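Local coordinates for protein dicer Related Helicase (Caenorhabditis elegans, PDB 6M6S) that is a RIG-I-like RNA helicase that probably hydrolyses ATP and whose C-terminal domain, the part crystallised here, binds 5'-triphosphate double-stranded RNA, at residues Ile27-Ser32 with Ile121-Glu126; Phe31-Val36 with Leu87-Val92. All coordinates share one frame; numbering follows the deposited sequence.

Overall arrangement
Contact 1 and contact 2 are built around one hairpin, strands 27-30 and 33-36, whose turn at Phe31 and Ser32 belongs to both and faces the RNA duplex. Contact 1 joins strand 27-30 to 122-123 within a three-stranded sheet; contact 2 brings the hairpin's other strand against 85-90, the edge of a separate antiparallel sheet. Their centres are 9 Å apart. Lys28 O lies 2.9 Å from Met35 N, probably a hydrogen bond, and Tyr34 packs on both Lys29 and Ile121. Contact 2 also lies toward the four-cysteine zinc site: the Leu90 side chain is about 10 Å from the zinc ion. Contact 1 is the more peripheral.

Contact 1 (Ile27-Ser32 with Ile121-Glu126); sequences IKKVFS and ISEAIE. With nucleotides of chain C; nucleotides of chain D.
Lys29 O is gripped by two donors: Ala124 N at 2.9 Å, tilted 29° from the carbonyl plane, and water 4 at 3.2 Å, which also donates to Ala124 O. The CA-H of Glu123 leans on the same oxygen. Lys29 N donates to Ser122 O over 2.8 Å, in the carbonyl plane, so both backbone polar atoms of Lys29 are tied to segment 121-126, on either side of Glu123. Two residues earlier the backbones stand too far apart for a direct bond, and water 1 bridges them, donating to Ile27 O at 2.7 Å and accepting from Ser122 N.

The Lys29 side chain passes Ile121 at about a right angle, its CG against Ile121 CG2. A bend at chi3 (-81°) then brings CE to within 3.5 Å of Ile121 O. NZ goes on to a salt bridge with Glu115 of helix 111-117, while Glu123 OE2, 4.6 Å from Lys29 NZ, lies beyond salt-bridge range and would add at most a weak attraction. Lys28 likewise sends NZ outside the pair, to Asp128. Ile27 runs alongside Ile121 in the same direction, CG2 against CG2. At the far end Val30 CG2 meets Ala124 CB, next to Phe129 of helix 126-132.

Past Val30 the chain turns through two residues with positive phi and reaches the RNA. Phe31 lays a ring face against the sugar of C12 of chain C, its CG 3.5 Å from C4', and Phe31 O accepts from the guanine N2 of G2 of chain D. Ser32 O takes the O2' hydroxyl of G2 at 2.6 Å. This is a small mixed sheet, a parallel strand added to a beta hairpin whose turn contacts the RNA, within the RIG-I-type C-terminal domain.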
loop_
_atom_site.group_PDB
_atom_site.type_symbol
_atom_site.label_atom_id
_atom_site.label_comp_id
_atom_site.label_asym_id
_atom_site.label_seq_id
_atom_site.Cartn_x
_atom_site.Cartn_y
_atom_site.Cartn_z
ATOM N N ILE B 27 5.895 -16.797 6.946
ATOM C CA ILE B 27 4.521 -16.365 7.039
ATOM C C ILE B 27 3.659 -17.459 6.427
ATOM O O ILE B 27 3.947 -17.940 5.318
ATOM C CB ILE B 27 4.277 -15.120 6.185
ATOM C CG1 ILE B 27 5.193 -13.983 6.656
ATOM C CG2 ILE B 27 2.792 -14.661 6.253
ATOM C CD1 ILE B 27 5.010 -13.506 8.109
ATOM N N LYS B 28 2.626 -17.889 7.149
ATOM C CA LYS B 28 1.759 -18.976 6.650
ATOM C C LYS B 28 0.356 -18.568 7.066
ATOM O O LYS B 28 0.197 -17.841 8.085
ATOM C CB LYS B 28 2.101 -20.300 7.330
ATOM C CG LYS B 28 3.488 -20.783 6.908
ATOM C CD LYS B 28 4.039 -21.663 7.941
ATOM C CE LYS B 28 5.541 -21.698 7.844
ATOM N NZ LYS B 28 5.967 -22.550 6.731
ATOM N N LYS B 29 -0.660 -18.923 6.261
ATOM C CA LYS B 29 -2.027 -18.489 6.506
ATOM C C LYS B 29 -2.860 -19.510 7.259
ATOM O O LYS B 29 -2.802 -20.721 6.962
ATOM C CB LYS B 29 -2.760 -18.334 5.170
ATOM C CG LYS B 29 -2.123 -17.425 4.197
ATOM C CD LYS B 29 -2.991 -17.390 2.910
ATOM C CE LYS B 29 -2.784 -18.546 1.972
ATOM N NZ LYS B 29 -3.365 -18.145 0.670
ATOM N N VAL B 30 -3.711 -19.014 8.155
ATOM C CA VAL B 30 -4.731 -19.837 8.744
ATOM C C VAL B 30 -6.062 -19.143 8.459
ATOM O O VAL B 30 -6.365 -18.113 9.070
ATOM C CB VAL B 30 -4.523 -19.973 10.239
ATOM C CG1 VAL B 30 -5.628 -20.872 10.839
ATOM C CG2 VAL B 30 -3.114 -20.539 10.500
ATOM N N PHE B 31 -6.841 -19.681 7.530
ATOM C CA PHE B 31 -8.102 -19.033 7.140
ATOM C C PHE B 31 -7.964 -17.513 6.947
ATOM O O PHE B 31 -8.685 -16.685 7.557
ATOM C CB PHE B 31 -9.192 -19.345 8.161
ATOM C CG PHE B 31 -9.601 -20.798 8.166
ATOM C CD1 PHE B 31 -10.476 -21.271 7.201
ATOM C CD2 PHE B 31 -9.115 -21.669 9.121
ATOM C CE1 PHE B 31 -10.879 -22.626 7.198
ATOM C CE2 PHE B 31 -9.505 -23.016 9.129
ATOM C CZ PHE B 31 -10.390 -23.492 8.165
ATOM N N SER B 32 -7.015 -17.178 6.103
ATOM C CA SER B 32 -6.758 -15.803 5.724
ATOM C C SER B 32 -6.264 -14.894 6.840
ATOM O O SER B 32 -6.241 -13.676 6.666
ATOM C CB SER B 32 -7.937 -15.179 4.981
ATOM O OG SER B 32 -8.297 -15.994 3.869
ATOM N N ILE B 121 2.574 -17.641 -0.274
ATOM C CA ILE B 121 2.358 -17.890 1.160
ATOM C C ILE B 121 1.526 -19.158 1.252
ATOM O O ILE B 121 0.417 -19.252 0.694
ATOM C CB ILE B 121 1.613 -16.683 1.833
ATOM C CG1 ILE B 121 2.505 -15.456 1.697
ATOM C CG2 ILE B 121 1.334 -16.978 3.330
ATOM C CD1 ILE B 121 1.899 -14.173 2.238
ATOM N N SER B 122 2.042 -20.153 1.962
ATOM C CA SER B 122 1.322 -21.422 2.064
ATOM C C SER B 122 0.232 -21.369 3.186
ATOM O O SER B 122 0.286 -20.519 4.113
ATOM C CB SER B 122 2.323 -22.568 2.346
ATOM O OG SER B 122 2.876 -22.438 3.653
ATOM N N GLU B 123 -0.747 -22.272 3.125
ATOM C CA GLU B 123 -1.622 -22.474 4.292
ATOM C C GLU B 123 -0.913 -23.318 5.341
ATOM O O GLU B 123 -0.324 -24.363 5.015
ATOM C CB GLU B 123 -2.913 -23.168 3.833
ATOM C CG GLU B 123 -3.564 -22.337 2.717
ATOM C CD GLU B 123 -4.914 -22.824 2.263
ATOM O OE1 GLU B 123 -5.208 -24.046 2.407
ATOM O OE2 GLU B 123 -5.667 -21.973 1.703
ATOM N N ALA B 124 -0.960 -22.872 6.601
ATOM C CA ALA B 124 -0.329 -23.588 7.708
ATOM C C ALA B 124 -0.808 -25.006 7.842
ATOM O O ALA B 124 -1.985 -25.297 7.583
ATOM C CB ALA B 124 -0.613 -22.837 9.046
ATOM N N ILE B 125 0.119 -25.901 8.177
ATOM C CA ILE B 125 -0.214 -27.297 8.452
ATOM C C ILE B 125 0.194 -27.567 9.895
ATOM O O ILE B 125 0.852 -26.751 10.531
ATOM C CB ILE B 125 0.603 -28.277 7.561
ATOM C CG1 ILE B 125 2.112 -28.003 7.673
ATOM C CG2 ILE B 125 0.183 -28.165 6.109
ATOM C CD1 ILE B 125 2.951 -29.097 6.990
ATOM N N GLU B 126 -0.166 -28.735 10.421
ATOM C CA GLU B 126 0.236 -29.033 11.820
ATOM C C GLU B 126 1.750 -28.958 12.114
ATOM O O GLU B 126 2.171 -28.464 13.131
ATOM C CB GLU B 126 -0.303 -30.396 12.262
ATOM C CG GLU B 126 -0.959 -30.385 13.665
ATOM C CD GLU B 126 -0.002 -30.617 14.834
ATOM O OE1 GLU B 126 0.882 -31.514 14.757
ATOM O OE2 GLU B 126 -0.170 -29.903 15.861
ATOM P P C C 12 -15.823 -20.913 10.084
ATOM O OP1 C C 12 -15.673 -22.384 10.284
ATOM O OP2 C C 12 -16.948 -20.236 10.762
ATOM O "O5'" C C 12 -14.452 -20.194 10.460
ATOM C "C5'" C C 12 -13.209 -20.766 10.098
ATOM C "C4'" C C 12 -12.054 -19.894 10.513
ATOM O "O4'" C C 12 -12.203 -18.576 9.958
ATOM C "C3'" C C 12 -11.892 -19.626 11.991
ATOM O "O3'" C C 12 -11.346 -20.723 12.692
ATOM C "C2'" C C 12 -10.974 -18.424 11.984
ATOM O "O2'" C C 12 -9.640 -18.843 11.738
ATOM C "C1'" C C 12 -11.490 -17.653 10.760
ATOM N N1 C C 12 -12.393 -16.557 11.175
ATOM C C2 C C 12 -11.810 -15.348 11.527
ATOM O O2 C C 12 -10.571 -15.236 11.410
ATOM N N3 C C 12 -12.610 -14.328 11.927
ATOM C C4 C C 12 -13.923 -14.523 12.037
ATOM N N4 C C 12 -14.660 -13.495 12.454
ATOM C C5 C C 12 -14.544 -15.758 11.703
ATOM C C6 C C 12 -13.741 -16.743 11.289
ATOM P P C D 3 -5.858 -7.898 6.197
ATOM O OP1 C D 3 -4.566 -7.813 5.466
ATOM O OP2 C D 3 -6.760 -6.802 6.635
ATOM O "O5'" C D 3 -6.764 -8.827 5.258
ATOM C "C5'" C D 3 -6.235 -9.982 4.621
ATOM C "C4'" C D 3 -7.313 -10.926 4.143
ATOM O "O4'" C D 3 -8.080 -11.413 5.274
ATOM C "C3'" C D 3 -8.393 -10.362 3.239
ATOM O "O3'" C D 3 -7.990 -10.061 1.911
ATOM C "C2'" C D 3 -9.472 -11.431 3.359
ATOM O "O2'" C D 3 -9.129 -12.613 2.640
ATOM C "C1'" C D 3 -9.385 -11.754 4.850
ATOM N N1 C D 3 -10.369 -10.947 5.616
ATOM C C2 C D 3 -11.674 -11.436 5.675
ATOM O O2 C D 3 -11.940 -12.518 5.126
ATOM N N3 C D 3 -12.608 -10.709 6.334
ATOM C C4 C D 3 -12.308 -9.546 6.909
ATOM N N4 C D 3 -13.292 -8.892 7.551
ATOM C C5 C D 3 -10.985 -9.019 6.847
ATOM C C6 C D 3 -10.056 -9.740 6.189
ATOM P P G D 2 -7.181 -5.684 11.097
ATOM O OP1 G D 2 -6.160 -4.817 10.425
ATOM O OP2 G D 2 -8.600 -5.197 11.019
ATOM O "O5'" G D 2 -7.032 -7.096 10.368
ATOM C "C5'" G D 2 -5.805 -7.808 10.448
ATOM C "C4'" G D 2 -5.938 -9.148 9.781
ATOM O "O4'" G D 2 -6.835 -9.979 10.534
ATOM C "C3'" G D 2 -6.530 -9.154 8.374
ATOM O "O3'" G D 2 -5.543 -8.871 7.414
ATOM C "C2'" G D 2 -7.011 -10.591 8.248
ATOM O "O2'" G D 2 -5.890 -11.434 8.007
ATOM C "C1'" G D 2 -7.504 -10.867 9.665
ATOM N N9 G D 2 -8.946 -10.623 9.836
ATOM C C8 G D 2 -9.547 -9.508 10.425
ATOM N N7 G D 2 -10.860 -9.608 10.468
ATOM C C5 G D 2 -11.118 -10.863 9.902
ATOM C C6 G D 2 -12.341 -11.549 9.666
ATOM O O6 G D 2 -13.469 -11.175 9.941
ATOM N N1 G D 2 -12.157 -12.787 9.054
ATOM C C2 G D 2 -10.932 -13.326 8.719
ATOM N N2 G D 2 -10.927 -14.552 8.151
ATOM N N3 G D 2 -9.784 -12.693 8.938
ATOM C C4 G D 2 -9.957 -11.490 9.520
HETATM O O HOH W 1 4.680 -19.641 3.290
HETATM O O HOH W 2 5.507 -22.290 3.533
HETATM O O HOH W 3 -1.406 -20.748 -0.528
HETATM O O HOH W 4 -4.258 -23.470 7.867
#

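Contact 2 (Phe31-Val36 with Leu87-Val92); sequences FSNYMV and LPQLSV. With nucleotides of chain D; nucleotides of chain C.
On the RNA-binding face of this RIG-I-type C-terminal domain, the amides of Asn33 and Gln89 meet beside the guanosine G2 of chain D. Asn33 OD1 lies 3.1 Å from Gln89 NE2, the two amide planes only 10° apart. Asn33 ND2 donates almost straight to O2 of C12 of chain C at 3.0 Å, while Asn33 OD1 accepts from N2 of a modified base of the RNA. Gln89 CG stands anti to its backbone N (chi1 -171°), and the extended chain carries OE1 to within 3.4 Å of C5' of G2; OE1 makes its hydrogen bond to the sugar of another nucleotide. An alanine at Gln89 would probably leave that sugar without its amide partner and open a gap beside Tyr34 O and the Met35 sulphur.

Next to the amides, toward Val36 and Pro88, the strands cross at 120°, joined by Val36 N to Pro88 O at 2.9 Å. Water 5 spans the next gap, donating to Tyr34 O and accepting from Leu90 N. Met35, bent at chi2 and chi3, curls back until CE is 3.5 Å from Leu87 O, and Val36 CG2 packs on Leu90 CD1 at 3.6 Å. Val36 O is buried without a polar partner.

Strand 75-82 flanks the contact through Tyr80 and Ile82 against Met35, Ile67 of strand 61-69 backs Pro88 and Leu90, and Trp111 of helix 111-117 stacks on Tyr34.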
loop_
_atom_site.group_PDB
_atom_site.type_symbol
_atom_site.label_atom_id
_atom_site.label_comp_id
_atom_site.label_asym_id
_atom_site.label_seq_id
_atom_site.Cartn_x
_atom_site.Cartn_y
_atom_site.Cartn_z
ATOM N N PHE B 31 -6.841 -19.681 7.530
ATOM C CA PHE B 31 -8.102 -19.033 7.140
ATOM C C PHE B 31 -7.964 -17.513 6.947
ATOM O O PHE B 31 -8.685 -16.685 7.557
ATOM C CB PHE B 31 -9.192 -19.345 8.161
ATOM C CG PHE B 31 -9.601 -20.798 8.166
ATOM C CD1 PHE B 31 -10.476 -21.271 7.201
ATOM C CD2 PHE B 31 -9.115 -21.669 9.121
ATOM C CE1 PHE B 31 -10.879 -22.626 7.198
ATOM C CE2 PHE B 31 -9.505 -23.016 9.129
ATOM C CZ PHE B 31 -10.390 -23.492 8.165
ATOM N N SER B 32 -7.015 -17.178 6.103
ATOM C CA SER B 32 -6.758 -15.803 5.724
ATOM C C SER B 32 -6.264 -14.894 6.840
ATOM O O SER B 32 -6.241 -13.676 6.666
ATOM C CB SER B 32 -7.937 -15.179 4.981
ATOM O OG SER B 32 -8.297 -15.994 3.869
ATOM N N ASN B 33 -5.786 -15.483 7.943
ATOM C CA ASN B 33 -4.970 -14.767 8.909
ATOM C C ASN B 33 -3.509 -15.105 8.639
ATOM O O ASN B 33 -3.162 -16.292 8.626
ATOM C CB ASN B 33 -5.313 -15.301 10.305
ATOM C CG ASN B 33 -6.675 -14.844 10.769
ATOM O OD1 ASN B 33 -6.799 -13.766 11.355
ATOM N ND2 ASN B 33 -7.696 -15.657 10.529
ATOM N N TYR B 34 -2.655 -14.102 8.445
ATOM C CA TYR B 34 -1.288 -14.319 7.965
ATOM C C TYR B 34 -0.417 -14.231 9.201
ATOM O O TYR B 34 -0.248 -13.106 9.778
ATOM C CB TYR B 34 -0.948 -13.248 6.904
ATOM C CG TYR B 34 -1.714 -13.482 5.596
ATOM C CD1 TYR B 34 -3.075 -13.172 5.501
ATOM C CD2 TYR B 34 -1.081 -13.932 4.440
ATOM C CE1 TYR B 34 -3.761 -13.368 4.337
ATOM C CE2 TYR B 34 -1.795 -14.079 3.251
ATOM C CZ TYR B 34 -3.110 -13.834 3.237
ATOM O OH TYR B 34 -3.824 -13.969 2.052
ATOM N N MET B 35 0.085 -15.392 9.648
ATOM C CA MET B 35 0.747 -15.440 10.959
ATOM C C MET B 35 2.223 -15.700 10.793
ATOM O O MET B 35 2.648 -16.276 9.802
ATOM C CB MET B 35 0.153 -16.586 11.796
ATOM C CG MET B 35 -1.386 -16.570 11.781
ATOM S SD MET B 35 -2.139 -15.045 12.382
ATOM C CE MET B 35 -1.650 -15.190 14.118
ATOM N N VAL B 36 3.028 -15.351 11.813
ATOM C CA VAL B 36 4.461 -15.645 11.753
ATOM C C VAL B 36 4.806 -16.942 12.474
ATOM O O VAL B 36 4.539 -17.085 13.694
ATOM C CB VAL B 36 5.280 -14.459 12.372
ATOM C CG1 VAL B 36 6.805 -14.759 12.222
ATOM C CG2 VAL B 36 4.905 -13.090 11.755
ATOM N N LEU B 87 0.781 -16.975 18.363
ATOM C CA LEU B 87 1.417 -16.564 17.105
ATOM C C LEU B 87 1.227 -15.092 16.884
ATOM O O LEU B 87 0.133 -14.562 17.096
ATOM C CB LEU B 87 0.745 -17.296 15.926
ATOM C CG LEU B 87 0.784 -18.822 15.903
ATOM C CD1 LEU B 87 -0.063 -19.361 14.703
ATOM C CD2 LEU B 87 2.235 -19.317 15.741
ATOM N N PRO B 88 2.255 -14.396 16.370
ATOM C CA PRO B 88 2.114 -12.980 16.003
ATOM C C PRO B 88 1.443 -12.854 14.639
ATOM O O PRO B 88 1.662 -13.673 13.741
ATOM C CB PRO B 88 3.548 -12.473 15.893
ATOM C CG PRO B 88 4.423 -13.582 16.419
ATOM C CD PRO B 88 3.663 -14.891 16.385
ATOM N N GLN B 89 0.574 -11.856 14.524
ATOM C CA GLN B 89 0.066 -11.417 13.217
ATOM C C GLN B 89 0.568 -10.026 12.932
ATOM O O GLN B 89 0.119 -9.017 13.528
ATOM C CB GLN B 89 -1.446 -11.412 13.281
ATOM C CG GLN B 89 -2.096 -11.170 11.870
ATOM C CD GLN B 89 -3.564 -10.902 12.051
ATOM O OE1 GLN B 89 -3.970 -9.796 12.468
ATOM N NE2 GLN B 89 -4.382 -11.924 11.801
ATOM N N LEU B 90 1.572 -9.938 12.060
ATOM C CA LEU B 90 2.063 -8.619 11.688
ATOM C C LEU B 90 1.094 -7.984 10.687
ATOM O O LEU B 90 0.629 -8.657 9.768
ATOM C CB LEU B 90 3.433 -8.742 11.077
ATOM C CG LEU B 90 4.533 -9.232 12.016
ATOM C CD1 LEU B 90 5.811 -9.611 11.244
ATOM C CD2 LEU B 90 4.785 -8.062 13.050
ATOM N N SER B 91 0.769 -6.705 10.862
ATOM C CA SER B 91 -0.173 -6.010 9.973
ATOM C C SER B 91 0.611 -5.593 8.699
ATOM O O SER B 91 1.712 -5.023 8.842
ATOM C CB SER B 91 -0.622 -4.727 10.641
ATOM O OG SER B 91 -1.399 -3.957 9.696
ATOM N N VAL B 92 0.051 -5.795 7.496
ATOM C CA VAL B 92 0.780 -5.315 6.308
ATOM C C VAL B 92 1.010 -3.830 6.341
ATOM O O VAL B 92 1.954 -3.319 5.738
ATOM C CB VAL B 92 0.054 -5.511 4.968
ATOM C CG1 VAL B 92 0.390 -6.826 4.353
ATOM C CG2 VAL B 92 -1.461 -5.241 5.060
ATOM P P G D 2 -7.181 -5.684 11.097
ATOM O OP1 G D 2 -6.160 -4.817 10.425
ATOM O OP2 G D 2 -8.600 -5.197 11.019
ATOM O "O5'" G D 2 -7.032 -7.096 10.368
ATOM C "C5'" G D 2 -5.805 -7.808 10.448
ATOM C "C4'" G D 2 -5.938 -9.148 9.781
ATOM O "O4'" G D 2 -6.835 -9.979 10.534
ATOM C "C3'" G D 2 -6.530 -9.154 8.374
ATOM O "O3'" G D 2 -5.543 -8.871 7.414
ATOM C "C2'" G D 2 -7.011 -10.591 8.248
ATOM O "O2'" G D 2 -5.890 -11.434 8.007
ATOM C "C1'" G D 2 -7.504 -10.867 9.665
ATOM N N9 G D 2 -8.946 -10.623 9.836
ATOM C C8 G D 2 -9.547 -9.508 10.425
ATOM N N7 G D 2 -10.860 -9.608 10.468
ATOM C C5 G D 2 -11.118 -10.863 9.902
ATOM C C6 G D 2 -12.341 -11.549 9.666
ATOM O O6 G D 2 -13.469 -11.175 9.941
ATOM N N1 G D 2 -12.157 -12.787 9.054
ATOM C C2 G D 2 -10.932 -13.326 8.719
ATOM N N2 G D 2 -10.927 -14.552 8.151
ATOM N N3 G D 2 -9.784 -12.693 8.938
ATOM C C4 G D 2 -9.957 -11.490 9.520
ATOM P P C C 12 -15.823 -20.913 10.084
ATOM O OP1 C C 12 -15.673 -22.384 10.284
ATOM O OP2 C C 12 -16.948 -20.236 10.762
ATOM O "O5'" C C 12 -14.452 -20.194 10.460
ATOM C "C5'" C C 12 -13.209 -20.766 10.098
ATOM C "C4'" C C 12 -12.054 -19.894 10.513
ATOM O "O4'" C C 12 -12.203 -18.576 9.958
ATOM C "C3'" C C 12 -11.892 -19.626 11.991
ATOM O "O3'" C C 12 -11.346 -20.723 12.692
ATOM C "C2'" C C 12 -10.974 -18.424 11.984
ATOM O "O2'" C C 12 -9.640 -18.843 11.738
ATOM C "C1'" C C 12 -11.490 -17.653 10.760
ATOM N N1 C C 12 -12.393 -16.557 11.175
ATOM C C2 C C 12 -11.810 -15.348 11.527
ATOM O O2 C C 12 -10.571 -15.236 11.410
ATOM N N3 C C 12 -12.610 -14.328 11.927
ATOM C C4 C C 12 -13.923 -14.523 12.037
ATOM N N4 C C 12 -14.660 -13.495 12.454
ATOM C C5 C C 12 -14.544 -15.758 11.703
ATOM C C6 C C 12 -13.741 -16.743 11.289
ATOM P P C D 3 -5.858 -7.898 6.197
ATOM O OP1 C D 3 -4.566 -7.813 5.466
ATOM O OP2 C D 3 -6.760 -6.802 6.635
ATOM O "O5'" C D 3 -6.764 -8.827 5.258
ATOM C "C5'" C D 3 -6.235 -9.982 4.621
ATOM C "C4'" C D 3 -7.313 -10.926 4.143
ATOM O "O4'" C D 3 -8.080 -11.413 5.274
ATOM C "C3'" C D 3 -8.393 -10.362 3.239
ATOM O "O3'" C D 3 -7.990 -10.061 1.911
ATOM C "C2'" C D 3 -9.472 -11.431 3.359
ATOM O "O2'" C D 3 -9.129 -12.613 2.640
ATOM C "C1'" C D 3 -9.385 -11.754 4.850
ATOM N N1 C D 3 -10.369 -10.947 5.616
ATOM C C2 C D 3 -11.674 -11.436 5.675
ATOM O O2 C D 3 -11.940 -12.518 5.126
ATOM N N3 C D 3 -12.608 -10.709 6.334
ATOM C C4 C D 3 -12.308 -9.546 6.909
ATOM N N4 C D 3 -13.292 -8.892 7.551
ATOM C C5 C D 3 -10.985 -9.019 6.847
ATOM C C6 C D 3 -10.056 -9.740 6.189
HETATM O O HOH W 5 2.117 -11.770 9.952
#